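Local structure of CalS10 (6UK5) at the interface of chains A and B. The protein is an S-adenosylmethionine-dependent methyltransferase that acts on an amino pentose in the biosynthesis of calicheamicin. Numbering follows the deposited sequence. Chains: chain A/B, CalS10.

The interface of chains A and B. Residues chain A 169-171, 180; chain B 169-171, 180-181.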
loop_
_atom_site.group_PDB
_atom_site.type_symbol
_atom_site.label_atom_id
_atom_site.label_comp_id
_atom_site.label_asym_id
_atom_site.label_seq_id
_atom_site.Cartn_x
_atom_site.Cartn_y
_atom_site.Cartn_z
ATOM N N GLY A 169 8.325 0.875 2.273
ATOM C CA GLY A 169 6.902 0.792 2.005
ATOM C C GLY A 169 6.687 0.763 0.513
ATOM O O GLY A 169 7.370 1.472 -0.233
ATOM N N ASP A 170 5.749 -0.062 0.062
ATOM C CA ASP A 170 5.484 -0.206 -1.357
ATOM C C ASP A 170 3.999 -0.417 -1.575
ATOM O O ASP A 170 3.344 -1.135 -0.814
ATOM C CB ASP A 170 6.258 -1.398 -1.941
ATOM C CG ASP A 170 7.754 -1.254 -1.788
ATOM O OD1 ASP A 170 8.376 -0.588 -2.642
ATOM O OD2 ASP A 170 8.304 -1.796 -0.804
ATOM N N LEU A 171 3.474 0.221 -2.614
ATOM C CA LEU A 171 2.097 0.023 -3.043
ATOM C C LEU A 171 2.120 -0.123 -4.556
ATOM O O LEU A 171 2.459 0.836 -5.257
ATOM C CB LEU A 171 1.206 1.200 -2.655
ATOM C CG LEU A 171 -0.280 1.017 -2.988
ATOM C CD1 LEU A 171 -1.042 0.360 -1.831
ATOM C CD2 LEU A 171 -0.920 2.309 -3.455
ATOM N N ALA A 180 0.075 -3.990 -1.147
ATOM C CA ALA A 180 0.776 -3.085 -0.253
ATOM C C ALA A 180 1.789 -3.864 0.573
ATOM O O ALA A 180 1.564 -5.025 0.927
ATOM C CB ALA A 180 -0.195 -2.356 0.678
ATOM N N GLY B 169 -6.321 1.660 -2.516
ATOM C CA GLY B 169 -5.039 1.617 -1.836
ATOM C C GLY B 169 -4.227 2.895 -1.946
ATOM O O GLY B 169 -4.221 3.536 -3.001
ATOM N N ASP B 170 -3.541 3.282 -0.870
ATOM C CA ASP B 170 -2.711 4.481 -0.870
ATOM C C ASP B 170 -1.506 4.259 0.036
ATOM O O ASP B 170 -1.571 3.495 1.003
ATOM C CB ASP B 170 -3.476 5.735 -0.428
ATOM C CG ASP B 170 -4.234 5.538 0.864
ATOM O OD1 ASP B 170 -5.362 5.003 0.812
ATOM O OD2 ASP B 170 -3.700 5.916 1.931
ATOM N N LEU B 171 -0.407 4.941 -0.285
ATOM C CA LEU B 171 0.819 4.906 0.509
ATOM C C LEU B 171 1.162 6.331 0.921
ATOM O O LEU B 171 1.486 7.174 0.077
ATOM C CB LEU B 171 1.952 4.240 -0.271
ATOM C CG LEU B 171 3.298 4.151 0.442
ATOM C CD1 LEU B 171 3.222 3.166 1.581
ATOM C CD2 LEU B 171 4.362 3.690 -0.546
ATOM N N ALA B 180 0.677 2.112 4.977
ATOM C CA ALA B 180 0.047 1.456 3.845
ATOM C C ALA B 180 -1.415 1.226 4.190
ATOM O O ALA B 180 -1.752 0.953 5.345
ATOM C CB ALA B 180 0.725 0.124 3.524
ATOM N N ARG B 181 -2.280 1.345 3.189
ATOM C CA ARG B 181 -3.710 1.157 3.383
ATOM C C ARG B 181 -4.288 0.476 2.157
ATOM O O ARG B 181 -4.059 0.920 1.029
ATOM C CB ARG B 181 -4.408 2.500 3.628
ATOM C CG ARG B 181 -5.842 2.396 4.128
ATOM C CD ARG B 181 -6.570 3.713 3.907
ATOM N NE ARG B 181 -6.729 3.980 2.480
ATOM C CZ ARG B 181 -7.859 3.835 1.792
ATOM N NH1 ARG B 181 -8.977 3.440 2.386
ATOM N NH2 ARG B 181 -7.867 4.101 0.495
#
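A:Gly169 to A:Leu171 and B:Gly169 to B:Leu171 are extended segments of strands 165-174 and 166-174, which meet across a local two-fold axis with the faces of their sheets packed together and run roughly antiparallel, about 150° apart from CA of residue 169 to CA of residue 171. Each leucine reaches past its twin to the backbone of the other chain. The CB atoms of A:Leu171 and B:Leu171 touch at 3.9 Å, so the two side chains lie alongside each other near their bases and run in opposite directions. In A:Leu171, CG stands anti to the backbone N (chi1 -176°) and is carried toward chain B, while chi2 (90°) turns both methyl groups to the B:Gly169–B:Asp170 peptide. There CD2 packs against the carbonyl O of B:Gly169 at 3.6 Å and also touches CA of B:Asp170. CD1 lies 4.0 Å from the amide N of B:Asp170. B:Leu171, with nearly the same first torsion, makes the twin contact mainly through CD2, 3.8 Å from the carbonyl O of A:Gly169. The lack of a side chain at the glycines may ease the approach of the methyls to this peptide. The neighbouring strands 177-188 add A:Ala180 and B:Ala180, which meet methyl to methyl, CB to CB at 3.9 Å, beside the leucine pair.

Behind this apolar centre, B:Arg181 and B:Asp170 pair within chain B across its two adjacent strands. NH2 of the guanidinium group donates to the carboxylate OD1 of B:Asp170 (2.7 Å) in a clearly bent hydrogen bond, meeting OD1 nearly along its C-O axis, with the acceptor close to the guanidinium plane. This bond may steady the B:Asp170 side chain at the margin of the patch and join the strand bearing B:Leu171 to the one bearing B:Ala180.

The contacts seen here across the patch are apolar packing, and the two leucines bury the most surface in it. It joins the two CalS10 chains of the deposited assembly through their sheets and may support a dimer, although the structure alone does not establish that state in solution.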